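Local atomic coordinates of 3-methyladenine dna-glycosylase (Archaeoglobus fulgidus, PDB entry 2JHN), a protein that belongs to the helix-hairpin-helix superfamily of base excision DNA repair proteins and combines a TATA-box-binding-protein-like domain with a helix-hairpin-helix domain. Residues 115-129 with 217-231. The protein carries 1 engineered substitution. Sequence-based numbering, arbitrary orientation. Where two conformers were deposited one is given.
Engineered in segment 217-231: Ile229 (natural residue Met). With NA (sodium ion), chain E.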
ATOM      1  N   SER A 115      -1.763  -2.759   1.051  1.00 12.48           N
ATOM      2  CA  SER A 115      -2.590  -3.627   1.890  1.00 12.76           C
ATOM      3  C   SER A 115      -2.620  -5.065   1.340  1.00 12.91           C
ATOM      4  O   SER A 115      -2.435  -5.287   0.140  1.00 12.84           O
ATOM      5  CB  SER A 115      -4.022  -3.083   1.976  1.00 11.99           C
ATOM      6  OG  SER A 115      -4.643  -3.001   0.688  1.00 13.27           O
ATOM      7  N   MET A 116      -2.885  -6.030   2.218  0.50 13.47           N
ATOM      8  CA  MET A 116      -3.006  -7.432   1.810  0.50 14.68           C
ATOM      9  C   MET A 116      -4.465  -7.928   1.761  0.50 13.77           C
ATOM     10  O   MET A 116      -4.723  -9.137   1.660  0.50 13.08           O
ATOM     11  CB  MET A 116      -2.141  -8.332   2.695  0.50 14.96           C
ATOM     12  CG  MET A 116      -0.670  -7.892   2.770  0.50 15.56           C
ATOM     13  SD  MET A 116       0.498  -9.277   2.683  0.50 18.86           S
ATOM     14  CE  MET A 116      -0.000  -9.949   1.099  0.50 20.34           C
ATOM     15  N   SER A 117      -5.405  -6.984   1.849  1.00 12.94           N
ATOM     16  CA  SER A 117      -6.826  -7.248   1.573  1.00 11.97           C
ATOM     17  C   SER A 117      -7.500  -5.925   1.232  1.00 11.98           C
ATOM     18  O   SER A 117      -7.025  -4.855   1.638  1.00  9.29           O
ATOM     19  CB  SER A 117      -7.560  -7.894   2.776  1.00 12.36           C
ATOM     20  OG  SER A 117      -7.746  -6.986   3.876  1.00  9.10           O
ATOM     21  N   VAL A 118      -8.634  -6.010   0.527  1.00 11.03           N
ATOM     22  CA  VAL A 118      -9.431  -4.819   0.209  1.00 11.18           C
ATOM     23  C   VAL A 118      -9.895  -4.113   1.487  1.00 11.19           C
ATOM     24  O   VAL A 118      -9.846  -2.874   1.594  1.00  9.86           O
ATOM     25  CB  VAL A 118     -10.664  -5.209  -0.657  1.00 11.34           C
ATOM     26  CG1 VAL A 118     -11.642  -4.010  -0.826  1.00 13.07           C
ATOM     27  CG2 VAL A 118     -10.189  -5.731  -2.007  1.00 11.64           C
ATOM     28  N   PHE A 119     -10.405  -4.899   2.438  1.00 11.04           N
ATOM     29  CA  PHE A 119     -10.801  -4.351   3.724  1.00 10.56           C
ATOM     30  C   PHE A 119      -9.694  -3.529   4.393  1.00  9.85           C
ATOM     31  O   PHE A 119      -9.930  -2.399   4.807  1.00  8.23           O
ATOM     32  CB  PHE A 119     -11.281  -5.433   4.718  1.00 11.58           C
ATOM     33  CG  PHE A 119     -11.729  -4.855   6.016  1.00 10.95           C
ATOM     34  CD1 PHE A 119     -12.797  -3.952   6.046  1.00 11.95           C
ATOM     35  CD2 PHE A 119     -11.092  -5.184   7.201  1.00 13.35           C
ATOM     36  CE1 PHE A 119     -13.234  -3.399   7.231  1.00 13.32           C
ATOM     37  CE2 PHE A 119     -11.534  -4.620   8.447  1.00 13.97           C
ATOM     38  CZ  PHE A 119     -12.595  -3.739   8.454  1.00 13.58           C
ATOM     39  N   GLU A 120      -8.484  -4.084   4.461  1.00  9.55           N
ATOM     40  CA  GLU A 120      -7.362  -3.354   5.052  1.00  9.47           C
ATOM     41  C   GLU A 120      -7.091  -2.044   4.294  1.00  9.67           C
ATOM     42  O   GLU A 120      -6.871  -0.997   4.914  1.00  9.33           O
ATOM     43  CB  GLU A 120      -6.124  -4.248   5.122  1.00 10.05           C
ATOM     44  CG  GLU A 120      -4.846  -3.522   5.585  1.00 10.02           C
ATOM     45  CD  GLU A 120      -3.584  -4.368   5.445  1.00 10.12           C
ATOM     46  OE1 GLU A 120      -3.657  -5.529   4.985  1.00 12.22           O
ATOM     47  OE2 GLU A 120      -2.495  -3.825   5.809  1.00 14.98           O
ATOM     48  N   GLY A 121      -7.083  -2.112   2.962  1.00  8.56           N
ATOM     49  CA  GLY A 121      -6.848  -0.920   2.121  1.00  9.09           C
ATOM     50  C   GLY A 121      -7.876   0.177   2.349  1.00  9.32           C
ATOM     51  O   GLY A 121      -7.513   1.347   2.500  1.00  9.19           O
ATOM     52  N   ILE A 122      -9.165  -0.188   2.396  1.00  9.09           N
ATOM     53  CA  ILE A 122     -10.201   0.818   2.675  1.00  9.88           C
ATOM     54  C   ILE A 122     -10.064   1.429   4.080  1.00  9.94           C
ATOM     55  O   ILE A 122     -10.085   2.657   4.227  1.00  9.57           O
ATOM     56  CB  ILE A 122     -11.665   0.289   2.442  1.00  9.59           C
ATOM     57  CG1 ILE A 122     -11.850  -0.164   0.984  1.00 10.10           C
ATOM     58  CG2 ILE A 122     -12.695   1.403   2.811  1.00 10.42           C
ATOM     59  CD1 ILE A 122     -13.136  -0.987   0.751  1.00 10.61           C
ATOM     60  N   ALA A 123      -9.912   0.570   5.092  1.00 10.24           N
ATOM     61  CA  ALA A 123      -9.793   1.014   6.473  1.00 11.28           C
ATOM     62  C   ALA A 123      -8.622   1.995   6.605  1.00 12.11           C
ATOM     63  O   ALA A 123      -8.769   3.104   7.162  1.00 12.26           O
ATOM     64  CB  ALA A 123      -9.621  -0.197   7.420  1.00 11.95           C
ATOM     65  N   LYS A 124      -7.465   1.633   6.060  1.00 12.99           N
ATOM     66  CA  LYS A 124      -6.305   2.517   6.180  1.00 13.74           C
ATOM     67  C   LYS A 124      -6.494   3.846   5.417  1.00 13.51           C
ATOM     68  O   LYS A 124      -6.071   4.914   5.899  1.00 13.17           O
ATOM     69  CB  LYS A 124      -4.991   1.785   5.797  1.00 13.64           C
ATOM     70  CG  LYS A 124      -4.609   0.663   6.773  1.00 14.58           C
ATOM     71  CD  LYS A 124      -3.290  -0.014   6.416  1.00 16.39           C
ATOM     72  CE  LYS A 124      -2.266   0.183   7.533  1.00 20.73           C
ATOM     73  NZ  LYS A 124      -0.832  -0.228   7.217  1.00 20.81           N
ATOM     74  N   ALA A 125      -7.172   3.799   4.262  1.00 12.56           N
ATOM     75  CA  ALA A 125      -7.431   5.028   3.503  1.00 13.05           C
ATOM     76  C   ALA A 125      -8.319   6.004   4.311  1.00 13.95           C
ATOM     77  O   ALA A 125      -8.100   7.214   4.299  1.00 14.33           O
ATOM     78  CB  ALA A 125      -8.049   4.711   2.111  1.00 12.12           C
ATOM     79  N   ILE A 126      -9.296   5.443   5.017  1.00 13.68           N
ATOM     80  CA  ILE A 126     -10.172   6.195   5.872  1.00 15.27           C
ATOM     81  C   ILE A 126      -9.404   6.794   7.059  1.00 15.84           C
ATOM     82  O   ILE A 126      -9.546   7.993   7.360  1.00 16.42           O
ATOM     83  CB  ILE A 126     -11.332   5.307   6.379  1.00 14.03           C
ATOM     84  CG1 ILE A 126     -12.301   4.967   5.241  1.00 14.39           C
ATOM     85  CG2 ILE A 126     -12.098   6.033   7.543  1.00 15.92           C
ATOM     86  CD1 ILE A 126     -13.277   3.839   5.611  1.00 15.20           C
ATOM     87  N   ILE A 127      -8.595   5.956   7.715  1.00 16.27           N
ATOM     88  CA  ILE A 127      -7.723   6.419   8.818  1.00 17.10           C
ATOM     89  C   ILE A 127      -6.888   7.643   8.427  1.00 18.92           C
ATOM     90  O   ILE A 127      -6.788   8.618   9.193  1.00 19.21           O
ATOM     91  CB  ILE A 127      -6.847   5.269   9.371  1.00 17.19           C
ATOM     92  CG1 ILE A 127      -7.742   4.205  10.055  1.00 14.37           C
ATOM     93  CG2 ILE A 127      -5.721   5.801  10.318  1.00 16.97           C
ATOM     94  CD1 ILE A 127      -7.000   2.913  10.423  1.00 15.76           C
ATOM     95  N   GLN A 128      -6.325   7.610   7.227  1.00 19.67           N
ATOM     96  CA  GLN A 128      -5.508   8.698   6.714  1.00 21.95           C
ATOM     97  C   GLN A 128      -6.215  10.045   6.438  1.00 22.03           C
ATOM     98  O   GLN A 128      -5.547  11.056   6.264  1.00 21.86           O
ATOM     99  CB  GLN A 128      -4.802   8.219   5.457  1.00 22.36           C
ATOM    100  CG  GLN A 128      -3.473   8.891   5.190  1.00 27.27           C
ATOM    101  CD  GLN A 128      -3.027   8.635   3.790  1.00 30.11           C
ATOM    102  OE1 GLN A 128      -3.122   7.504   3.290  1.00 33.12           O
ATOM    103  NE2 GLN A 128      -2.552   9.687   3.123  1.00 33.27           N
ATOM    104  N   GLN A 129      -7.543  10.058   6.392  1.00 23.16           N
ATOM    105  CA  GLN A 129      -8.299  11.286   6.080  1.00 24.31           C
ATOM    106  C   GLN A 129      -7.905  12.452   7.016  1.00 25.28           C
ATOM    107  O   GLN A 129      -7.956  12.323   8.241  1.00 24.99           O
ATOM    108  CB  GLN A 129      -9.825  11.029   6.086  1.00 23.85           C
ATOM    109  CG  GLN A 129     -10.278  10.034   4.984  1.00 22.55           C
ATOM    110  CD  GLN A 129     -11.781   9.729   4.939  1.00 24.52           C
ATOM    111  OE1 GLN A 129     -12.511   9.880   5.927  1.00 25.66           O
ATOM    112  NE2 GLN A 129     -12.246   9.294   3.777  1.00 20.61           N
ATOM    113  N   GLY A 217     -18.788   9.854   3.429  1.00 18.05           N
ATOM    114  CA  GLY A 217     -17.516  10.107   4.091  1.00 17.60           C
ATOM    115  C   GLY A 217     -16.359   9.584   3.249  1.00 16.44           C
ATOM    116  O   GLY A 217     -15.182   9.808   3.582  1.00 16.14           O
ATOM    117  N   ILE A 218     -16.707   8.880   2.175  1.00 15.24           N
ATOM    118  CA  ILE A 218     -15.722   8.489   1.152  1.00 14.22           C
ATOM    119  C   ILE A 218     -15.974   9.348  -0.088  1.00 13.65           C
ATOM    120  O   ILE A 218     -16.986   9.176  -0.759  1.00 13.98           O
ATOM    121  CB  ILE A 218     -15.783   7.008   0.791  1.00 14.07           C
ATOM    122  CG1 ILE A 218     -15.542   6.136   2.048  1.00 15.02           C
ATOM    123  CG2 ILE A 218     -14.750   6.699  -0.314  1.00 13.46           C
ATOM    124  CD1 ILE A 218     -15.424   4.631   1.801  1.00 14.93           C
ATOM    125  N   GLY A 219     -15.037  10.238  -0.392  1.00 12.78           N
ATOM    126  CA  GLY A 219     -15.149  11.077  -1.596  1.00 12.37           C
ATOM    127  C   GLY A 219     -14.122  10.686  -2.655  1.00 13.11           C
ATOM    128  O   GLY A 219     -13.548   9.557  -2.614  1.00 12.33           O
ATOM    129  N   ARG A 220     -13.877  11.618  -3.582  1.00 12.00           N
ATOM    130  CA  ARG A 220     -13.041  11.319  -4.755  1.00 11.79           C
ATOM    131  C   ARG A 220     -11.616  10.884  -4.358  1.00 11.48           C
ATOM    132  O   ARG A 220     -11.127   9.877  -4.866  1.00 10.55           O
ATOM    133  CB  ARG A 220     -12.986  12.512  -5.705  1.00 11.86           C
ATOM    134  CG  ARG A 220     -12.119  12.262  -6.899  1.00 12.13           C
ATOM    135  CD  ARG A 220     -12.288  13.372  -7.934  1.00 16.56           C
ATOM    136  NE  ARG A 220     -11.834  12.860  -9.221  1.00 19.54           N
ATOM    137  CZ  ARG A 220     -11.862  13.541 -10.362  1.00 22.58           C
ATOM    138  NH1 ARG A 220     -12.320  14.804 -10.382  1.00 21.73           N
ATOM    139  NH2 ARG A 220     -11.429  12.949 -11.485  1.00 21.03           N
ATOM    140  N   TRP A 221     -10.976  11.631  -3.455  1.00 10.82           N
ATOM    141  CA  TRP A 221      -9.593  11.351  -3.083  1.00 12.76           C
ATOM    142  C   TRP A 221      -9.450   9.972  -2.444  1.00 11.74           C
ATOM    143  O   TRP A 221      -8.644   9.176  -2.901  1.00 11.53           O
ATOM    144  CB  TRP A 221      -9.012  12.436  -2.162  1.00 14.53           C
ATOM    145  CG  TRP A 221      -7.684  12.058  -1.599  1.00 18.39           C
ATOM    146  CD1 TRP A 221      -6.521  11.804  -2.300  1.00 19.69           C
ATOM    147  CD2 TRP A 221      -7.373  11.856  -0.221  1.00 21.45           C
ATOM    148  NE1 TRP A 221      -5.511  11.471  -1.425  1.00 21.85           N
ATOM    149  CE2 TRP A 221      -6.005  11.495  -0.146  1.00 19.93           C
ATOM    150  CE3 TRP A 221      -8.114  11.970   0.971  1.00 22.74           C
ATOM    151  CZ2 TRP A 221      -5.363  11.225   1.077  1.00 22.48           C
ATOM    152  CZ3 TRP A 221      -7.472  11.720   2.186  1.00 22.34           C
ATOM    153  CH2 TRP A 221      -6.110  11.343   2.227  1.00 21.94           C
ATOM    154  N   THR A 222     -10.249   9.685  -1.418  1.00 11.10           N
ATOM    155  CA  THR A 222     -10.208   8.370  -0.765  1.00 11.19           C
ATOM    156  C   THR A 222     -10.507   7.242  -1.761  1.00 10.46           C
ATOM    157  O   THR A 222      -9.850   6.193  -1.730  1.00  9.85           O
ATOM    158  CB  THR A 222     -11.200   8.330   0.389  1.00 12.39           C
ATOM    159  OG1 THR A 222     -10.786   9.312   1.357  1.00 14.47           O
ATOM    160  CG2 THR A 222     -11.257   6.903   1.018  1.00 11.94           C
ATOM    161  N   ALA A 223     -11.477   7.453  -2.645  1.00  9.08           N
ATOM    162  CA  ALA A 223     -11.878   6.384  -3.574  1.00  9.90           C
ATOM    163  C   ALA A 223     -10.727   6.121  -4.582  1.00  9.91           C
ATOM    164  O   ALA A 223     -10.345   4.950  -4.840  1.00  9.91           O
ATOM    165  CB  ALA A 223     -13.223   6.732  -4.285  1.00 10.20           C
ATOM    166  N   GLU A 224     -10.163   7.198  -5.124  1.00  9.65           N
ATOM    167  CA  GLU A 224      -9.042   7.062  -6.084  1.00 10.59           C
ATOM    168  C   GLU A 224      -7.780   6.504  -5.437  1.00  9.59           C
ATOM    169  O   GLU A 224      -7.069   5.699  -6.072  1.00 10.32           O
ATOM    170  CB  GLU A 224      -8.758   8.364  -6.837  1.00  9.90           C
ATOM    171  CG  GLU A 224      -9.955   8.798  -7.707  1.00 11.06           C
ATOM    172  CD  GLU A 224      -9.695  10.045  -8.516  1.00 13.73           C
ATOM    173  OE1 GLU A 224      -8.732  10.796  -8.187  1.00 14.37           O
ATOM    174  OE2 GLU A 224     -10.461  10.244  -9.506  1.00 14.26           O
ATOM    175  N   LEU A 225      -7.501   6.909  -4.208  1.00 10.48           N
ATOM    176  CA  LEU A 225      -6.367   6.325  -3.454  1.00 10.82           C
ATOM    177  C   LEU A 225      -6.585   4.803  -3.260  1.00 10.25           C
ATOM    178  O   LEU A 225      -5.698   3.996  -3.550  1.00 10.21           O
ATOM    179  CB  LEU A 225      -6.195   7.035  -2.106  1.00 10.93           C
ATOM    180  CG  LEU A 225      -4.935   6.789  -1.294  1.00 12.11           C
ATOM    181  CD1 LEU A 225      -3.736   7.328  -2.109  1.00 13.97           C
ATOM    182  CD2 LEU A 225      -5.096   7.556   0.045  1.00 13.18           C
ATOM    183  N   VAL A 226      -7.781   4.411  -2.834  1.00  9.88           N
ATOM    184  CA  VAL A 226      -8.099   2.959  -2.682  1.00  9.23           C
ATOM    185  C   VAL A 226      -7.907   2.230  -4.000  1.00  9.22           C
ATOM    186  O   VAL A 226      -7.243   1.190  -4.045  1.00  7.92           O
ATOM    187  CB  VAL A 226      -9.517   2.740  -2.137  1.00  8.79           C
ATOM    188  CG1 VAL A 226      -9.972   1.254  -2.319  1.00  9.64           C
ATOM    189  CG2 VAL A 226      -9.578   3.166  -0.649  1.00  9.74           C
ATOM    190  N   LEU A 227      -8.485   2.776  -5.073  1.00  8.97           N
ATOM    191  CA  LEU A 227      -8.415   2.161  -6.378  1.00 10.50           C
ATOM    192  C   LEU A 227      -6.959   1.857  -6.790  1.00 10.11           C
ATOM    193  O   LEU A 227      -6.663   0.775  -7.272  1.00 10.65           O
ATOM    194  CB  LEU A 227      -9.093   3.051  -7.432  1.00  9.05           C
ATOM    195  CG  LEU A 227     -10.628   2.799  -7.479  1.00 12.40           C
ATOM    196  CD1 LEU A 227     -11.347   3.967  -8.106  1.00 14.33           C
ATOM    197  CD2 LEU A 227     -10.884   1.539  -8.298  1.00 15.74           C
ATOM    198  N   SER A 228      -6.082   2.808  -6.564  1.00 10.25           N
ATOM    199  CA  SER A 228      -4.676   2.661  -6.988  1.00 11.45           C
ATOM    200  C   SER A 228      -3.849   1.837  -5.991  1.00 11.04           C
ATOM    201  O   SER A 228      -3.174   0.867  -6.386  1.00 12.54           O
ATOM    202  CB  SER A 228      -4.047   4.036  -7.207  1.00 11.79           C
ATOM    203  OG  SER A 228      -4.238   4.896  -6.101  1.00 14.62           O
ATOM    204  N   ILE A 229      -3.890   2.218  -4.727  1.00 10.42           N
ATOM    205  CA  ILE A 229      -2.985   1.616  -3.731  1.00 12.06           C
ATOM    206  C   ILE A 229      -3.461   0.301  -3.115  1.00 11.62           C
ATOM    207  O   ILE A 229      -2.623  -0.461  -2.603  1.00 13.45           O
ATOM    208  CB  ILE A 229      -2.474   2.632  -2.634  1.00 12.24           C
ATOM    209  CG1 ILE A 229      -3.506   2.854  -1.523  1.00 13.19           C
ATOM    210  CG2 ILE A 229      -1.994   3.962  -3.281  1.00 14.02           C
ATOM    211  CD1 ILE A 229      -2.979   3.677  -0.280  1.00 14.02           C
ATOM    212  N   ALA A 230      -4.769   0.032  -3.164  1.00 11.35           N
ATOM    213  CA  ALA A 230      -5.361  -1.198  -2.617  1.00 11.32           C
ATOM    214  C   ALA A 230      -5.881  -2.166  -3.688  1.00 11.58           C
ATOM    215  O   ALA A 230      -5.732  -3.393  -3.541  1.00 12.70           O
ATOM    216  CB  ALA A 230      -6.472  -0.873  -1.599  1.00 11.45           C
ATOM    217  N   LEU A 231      -6.458  -1.625  -4.758  1.00 10.58           N
ATOM    218  CA  LEU A 231      -7.123  -2.399  -5.792  1.00 11.17           C
ATOM    219  C   LEU A 231      -6.233  -2.680  -6.994  1.00 11.13           C
ATOM    220  O   LEU A 231      -6.586  -3.498  -7.842  1.00 11.96           O
ATOM    221  CB  LEU A 231      -8.447  -1.723  -6.235  1.00 11.49           C
ATOM    222  CG  LEU A 231      -9.517  -1.582  -5.154  1.00 13.17           C
ATOM    223  CD1 LEU A 231     -10.889  -1.315  -5.730  1.00 15.33           C
ATOM    224  CD2 LEU A 231      -9.544  -2.835  -4.244  1.00 13.05           C
TER
HETATM  225 NA    NA E1298     -19.406   9.455  -0.545  1.00 18.75          NA
HETATM  226  O   HOH W   1      -5.721  -4.653  -1.194  1.00 15.49           O
HETATM  227  O   HOH W   2      -3.806  -0.296   0.311  1.00 17.56           O
HETATM  228  O   HOH W   3      -8.097   8.634   2.126  1.00 19.75           O
HETATM  229  O   HOH W   4     -19.185  11.300   1.052  1.00 17.01           O
HETATM  230  O   HOH W   5     -19.404  11.261  -2.309  1.00 19.18           O
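Gln129 reaches across to the start of helix 220-229 and the loop before it, and spends both hydrogens of its side-chain amide there. NE2 gives one nearly straight bond, 2.8 Å long and close to the amide plane, to Thr222 OG1, and another of 3.0 Å to Gly217 O, whose donor lies in the carbonyl plane. CG is turned anti to the carbonyl carbon (chi1 -64°) and the chain beyond is fully extended, which carries the amide to its two acceptors; the two bonds probably fix its orientation, since a flip would bring OE1 to the Gly217 carbonyl. Water 3 links the same hydroxyl to the backbone, donating to Ala125 O while bonded to Thr222 OG1, and it also lies over one face of the Trp221 indole near the rim. At the edge of that ring stands Gln128, its amide almost perpendicular to the indole and NE2 3.8 Å from Trp221 CZ2; Trp221 NE1 itself is held by Asp240.

Between these polar ends Gly121, Ala125 and Ala230 let the backbones close up, with branched aliphatic side chains around them. Ala125 CB presses on Val226 CG2 at 3.5 Å, and Ile122 CG1 lies obliquely against the other branch, CG1. Gly121 CA and Ala230 CA are 5.0 Å apart, and the Ala230 methyl lies directly against the bare Gly121 CA. Beyond it, Ser115 OG meets water 1, which donates to Ala230 O, while Val118 CG2 touches Leu231 CD2.

The helices run roughly antiparallel, at 143°, with axes 9.6 Å apart. Gly217 and Ile218 belong to the hairpin of the helix-hairpin-helix motif, between helices 205-213 and 220-229, where Ile218 O binds sodium with the carbonyl oxygens of Thr213 and Phe215 and two waters. Helix 182-192 packs on Ile126 and Ile218, helix 205-213 on Ile122, and helix 133-147 on Gln128, while Arg37 of strand 34-41 salt-bridges Glu120.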